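Local coordinates for ABC transporter periplasmic substrate-binding protein (Desulfovibrio alaskensis, PDB 5MY5) that binds tungstate with high selectivity as the periplasmic component of an ABC transporter, probably delivering the oxyanion to the membrane permease for uptake, at residues Gly94-Phe107 / Leu220-His233. The protein carries 2 engineered substitutions. Sequence-based numbering, arbitrary orientation.
Sequences GFGTARTQLMYNDF and LFNQYSAIPVNPAH
Tyr-104 and Phe-221 lie on one side of an antiparallel strand pair: their ring centroids are 4.0 Å apart and the planes differ by 18°, so the rings stack face to face with a modest offset. The two residues are not directly paired, Tyr-104 standing opposite Gln-223, and the Tyr ring reaches its partner because chi1 of 56° sets CG between the backbone N and the carbonyl carbon. On the same face, in the conformer described, one of two modelled for Gln-101, NE2 donates to Ser-225 OG at 2.8 Å, with the hydroxyl oxygen close to the Gln amide plane, while that amide nitrogen also sits over the Arg-99 guanidinium. A water joins Arg-99 NH2, Ser-225 OG and Gln-223 O. Gln-223, its OE1 hydrogen-bonded to Asn-272 ND2, bends back at chi2 and sends NE2 to Tyr-224 O, 3.0 Å away; Leu-102 N approaches this oxygen from the opposite side of the carbonyl plane.

The other face carries Asn-105, Asn-222, Met-103 and Tyr-224. The two Asn amides run side by side, nearly coplanar, and Asn-222 ND2 donates to a lone pair of Asn-105 OD1 at 2.8 Å. That oxygen also lies in plane at the edge of the Tyr-224 ring, whose face receives Met-103 CE 4.2 Å from the centroid in a CH-pi contact. Beyond the strands, Phe-95 CD1 lies over the His-233 ring, with the planes inclined at 48°, and Asn-230 OD1 closes an Asx turn.

Strand 221-228 runs between strands 100-112 and 78-81 in the mixed sheet of this periplasmic-binding-protein fold. Helix 84-92 meets Arg-99, salt-bridged to Glu-87; helix 239-250 touches Ala-226, on the face of Asn-105 and Tyr-224, and also Leu-102, and Phe-269 of strand 266-271 packs against Met-103 and Tyr-224.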
# COMPACT_ATOMS: atom_id res chain seq x y z
N GLY A 94 -10.85 14.93 15.27
CA GLY A 94 -10.03 15.44 16.34
C GLY A 94 -9.20 14.34 16.95
O GLY A 94 -8.59 14.56 17.98
N PHE A 95 -9.19 13.16 16.30
CA PHE A 95 -8.43 12.04 16.89
C PHE A 95 -6.91 12.12 16.54
O PHE A 95 -6.13 11.64 17.30
CB PHE A 95 -8.93 10.70 16.41
CG PHE A 95 -10.41 10.43 16.63
CD1 PHE A 95 -11.07 10.99 17.70
CD2 PHE A 95 -11.12 9.59 15.75
CE1 PHE A 95 -12.44 10.71 17.91
CE2 PHE A 95 -12.49 9.33 15.93
CZ PHE A 95 -13.12 9.93 17.01
N GLY A 96 -6.61 12.82 15.48
CA GLY A 96 -5.21 13.10 15.01
C GLY A 96 -4.98 14.55 14.79
O GLY A 96 -5.94 15.29 14.59
N THR A 97 -3.73 15.02 14.82
CA THR A 97 -3.44 16.40 14.67
C THR A 97 -3.40 16.77 13.19
O THR A 97 -4.03 17.73 12.70
CB THR A 97 -2.08 16.71 15.33
OG1 THR A 97 -1.07 15.92 14.68
CG2 THR A 97 -2.14 16.23 16.83
N ALA A 98 -2.70 15.97 12.37
CA ALA A 98 -2.55 16.26 10.96
C ALA A 98 -1.83 15.09 10.26
O ALA A 98 -1.13 14.29 10.93
CB ALA A 98 -1.80 17.53 10.72
N ARG A 99 -2.03 15.01 8.95
CA ARG A 99 -1.39 14.01 8.11
C ARG A 99 -0.13 14.62 7.57
O ARG A 99 -0.17 15.70 6.95
CB ARG A 99 -2.21 13.62 6.88
CG ARG A 99 -3.58 13.08 7.16
CD ARG A 99 -4.37 13.11 5.88
NE ARG A 99 -3.85 12.18 4.91
CZ ARG A 99 -3.78 12.32 3.60
NH1 ARG A 99 -4.20 13.44 3.03
NH2 ARG A 99 -3.37 11.33 2.85
N THR A 100 0.99 13.90 7.68
CA THR A 100 2.23 14.25 6.97
C THR A 100 2.53 13.15 5.97
O THR A 100 2.87 12.03 6.36
CB THR A 100 3.42 14.46 7.96
OG1 THR A 100 3.09 15.55 8.84
CG2 THR A 100 4.64 14.81 7.28
N GLN A 101 2.54 13.50 4.71
CA GLN A 101 2.87 12.54 3.68
C GLN A 101 4.35 12.28 3.68
O GLN A 101 5.16 13.22 3.85
CB GLN A 101 2.40 13.02 2.31
CG GLN A 101 0.90 12.78 2.10
CD GLN A 101 0.01 13.77 2.82
OE1 GLN A 101 0.05 14.98 2.54
NE2 GLN A 101 -0.84 13.27 3.71
N LEU A 102 4.74 11.05 3.48
CA LEU A 102 6.15 10.55 3.68
C LEU A 102 6.73 9.80 2.47
O LEU A 102 7.84 10.12 1.97
CB LEU A 102 6.34 9.81 4.98
CG LEU A 102 6.12 10.59 6.24
CD1 LEU A 102 6.09 9.67 7.46
CD2 LEU A 102 7.26 11.65 6.40
N MET A 103 6.00 8.85 1.89
CA MET A 103 6.39 8.06 0.78
C MET A 103 5.20 7.33 0.20
O MET A 103 4.17 7.30 0.82
CB MET A 103 7.41 7.01 1.14
CG MET A 103 7.03 5.97 2.10
SD MET A 103 6.81 6.35 3.84
CE MET A 103 6.59 4.72 4.45
N TYR A 104 5.38 6.78 -0.98
CA TYR A 104 4.36 5.85 -1.49
C TYR A 104 4.97 4.57 -2.00
O TYR A 104 6.08 4.62 -2.56
CB TYR A 104 3.51 6.48 -2.59
CG TYR A 104 4.26 7.05 -3.82
CD1 TYR A 104 4.43 6.28 -4.96
CD2 TYR A 104 4.71 8.37 -3.88
CE1 TYR A 104 5.06 6.75 -6.09
CE2 TYR A 104 5.27 8.87 -5.06
CZ TYR A 104 5.46 8.02 -6.13
OH TYR A 104 6.08 8.41 -7.28
N ASN A 105 4.29 3.44 -1.88
CA ASN A 105 4.54 2.28 -2.72
C ASN A 105 3.41 2.26 -3.80
O ASN A 105 2.76 3.28 -4.00
CB ASN A 105 4.74 0.98 -1.95
CG ASN A 105 3.60 0.64 -0.99
OD1 ASN A 105 2.61 1.36 -0.94
ND2 ASN A 105 3.74 -0.42 -0.17
N ASP A 106 3.43 1.27 -4.62
CA ASP A 106 2.50 1.31 -5.72
C ASP A 106 1.95 -0.04 -6.07
O ASP A 106 2.40 -1.07 -5.67
CB ASP A 106 3.09 2.01 -6.95
CG ASP A 106 4.22 1.23 -7.60
OD1 ASP A 106 4.86 0.33 -7.01
OD2 ASP A 106 4.57 1.59 -8.77
N PHE A 107 0.91 0.02 -6.89
CA PHE A 107 0.26 -1.13 -7.46
C PHE A 107 0.58 -1.23 -8.94
O PHE A 107 0.82 -0.24 -9.52
CB PHE A 107 -1.29 -1.03 -7.25
CG PHE A 107 -1.70 -1.13 -5.79
CD1 PHE A 107 -1.91 -2.31 -5.22
CD2 PHE A 107 -1.92 0.07 -5.08
CE1 PHE A 107 -2.30 -2.38 -3.84
CE2 PHE A 107 -2.36 0.01 -3.75
CZ PHE A 107 -2.48 -1.20 -3.15
N LEU A 220 -2.20 4.60 -9.38
CA LEU A 220 -1.69 3.38 -8.77
C LEU A 220 -0.81 3.61 -7.49
O LEU A 220 -0.36 2.67 -6.89
CB LEU A 220 -0.88 2.57 -9.78
CG LEU A 220 -1.69 2.03 -10.96
CD1 LEU A 220 -0.73 1.48 -12.01
CD2 LEU A 220 -2.68 0.96 -10.51
N PHE A 221 -0.58 4.86 -7.16
CA PHE A 221 0.19 5.17 -5.93
C PHE A 221 -0.53 4.84 -4.65
O PHE A 221 -1.74 5.02 -4.57
CB PHE A 221 0.59 6.63 -5.89
CG PHE A 221 1.52 7.08 -7.00
CD1 PHE A 221 2.06 6.19 -7.95
CD2 PHE A 221 1.80 8.47 -7.12
CE1 PHE A 221 2.90 6.64 -8.97
CE2 PHE A 221 2.60 8.92 -8.16
CZ PHE A 221 3.15 8.00 -9.07
N ASN A 222 0.21 4.34 -3.69
CA ASN A 222 -0.29 4.01 -2.37
C ASN A 222 0.40 4.95 -1.40
O ASN A 222 1.45 4.57 -0.83
CB ASN A 222 -0.06 2.55 -2.09
CG ASN A 222 -0.75 2.06 -0.78
OD1 ASN A 222 -1.89 2.42 -0.52
ND2 ASN A 222 -0.05 1.23 0.02
N GLN A 223 -0.19 6.11 -1.18
CA GLN A 223 0.42 7.20 -0.40
C GLN A 223 0.38 6.81 1.12
O GLN A 223 -0.68 6.59 1.70
CB GLN A 223 -0.29 8.50 -0.57
CG GLN A 223 0.38 9.64 0.16
CD GLN A 223 1.76 9.94 -0.35
OE1 GLN A 223 1.96 10.19 -1.57
NE2 GLN A 223 2.74 9.97 0.53
N TYR A 224 1.58 6.84 1.76
CA TYR A 224 1.69 6.77 3.20
C TYR A 224 1.74 8.12 3.88
O TYR A 224 2.48 9.04 3.37
CB TYR A 224 2.98 6.08 3.60
CG TYR A 224 2.85 4.64 3.60
CD1 TYR A 224 2.87 3.92 2.41
CD2 TYR A 224 2.69 3.95 4.78
CE1 TYR A 224 2.74 2.53 2.41
CE2 TYR A 224 2.55 2.58 4.81
CZ TYR A 224 2.59 1.85 3.61
OH TYR A 224 2.45 0.50 3.66
N SER A 225 1.07 8.22 5.03
CA SER A 225 1.19 9.38 5.91
C SER A 225 1.38 8.95 7.35
O SER A 225 0.85 7.91 7.77
CB SER A 225 -0.03 10.24 5.80
OG SER A 225 -0.18 10.64 4.44
N ALA A 226 2.07 9.81 8.10
CA ALA A 226 2.09 9.66 9.55
C ALA A 226 1.12 10.62 10.16
O ALA A 226 0.94 11.78 9.64
CB ALA A 226 3.50 9.92 10.12
N ILE A 227 0.46 10.19 11.23
CA ILE A 227 -0.51 11.08 11.94
C ILE A 227 -0.33 10.88 13.42
O ILE A 227 -0.69 9.87 14.00
CB ILE A 227 -1.96 10.62 11.59
CG1 ILE A 227 -2.19 10.62 10.08
CG2 ILE A 227 -2.93 11.59 12.24
CD1 ILE A 227 -3.47 9.88 9.62
N PRO A 228 0.23 11.92 14.10
CA PRO A 228 0.26 11.95 15.55
C PRO A 228 -1.18 11.91 16.13
O PRO A 228 -2.02 12.66 15.62
CB PRO A 228 0.97 13.26 15.88
CG PRO A 228 1.85 13.51 14.67
CD PRO A 228 0.93 13.06 13.51
N VAL A 229 -1.35 11.13 17.14
CA VAL A 229 -2.67 11.10 17.87
C VAL A 229 -2.73 12.44 18.63
O VAL A 229 -1.78 12.93 19.14
CB VAL A 229 -2.74 9.88 18.74
CG1 VAL A 229 -3.95 9.90 19.72
CG2 VAL A 229 -2.82 8.63 17.91
N ASN A 230 -3.91 13.04 18.65
CA ASN A 230 -4.11 14.41 19.16
C ASN A 230 -4.24 14.42 20.68
O ASN A 230 -5.08 13.73 21.22
CB ASN A 230 -5.37 14.98 18.52
CG ASN A 230 -5.46 16.46 18.71
OD1 ASN A 230 -5.00 17.01 19.68
ND2 ASN A 230 -6.07 17.11 17.73
N PRO A 231 -3.37 15.15 21.38
CA PRO A 231 -3.42 15.24 22.86
C PRO A 231 -4.74 15.82 23.43
O PRO A 231 -5.11 15.53 24.57
CB PRO A 231 -2.22 16.15 23.21
CG PRO A 231 -1.45 16.27 21.99
CD PRO A 231 -2.23 15.90 20.82
N ALA A 232 -5.46 16.50 22.59
CA ALA A 232 -6.82 16.96 22.99
C ALA A 232 -7.79 15.83 23.11
O ALA A 232 -8.77 15.93 23.88
CB ALA A 232 -7.30 17.97 22.00
N HIS A 233 -7.56 14.75 22.37
CA HIS A 233 -8.39 13.54 22.49
C HIS A 233 -7.79 12.54 23.47
O HIS A 233 -8.52 11.84 24.21
CB HIS A 233 -8.56 12.90 21.09
CG HIS A 233 -9.48 11.72 21.06
ND1 HIS A 233 -10.83 11.82 21.29
CD2 HIS A 233 -9.22 10.40 20.89
CE1 HIS A 233 -11.38 10.62 21.20
NE2 HIS A 233 -10.41 9.73 20.97
O HOH W 1 -7.72 17.32 14.91
O HOH W 2 -1.80 8.69 3.27
O HOH W 3 1.13 -1.08 1.85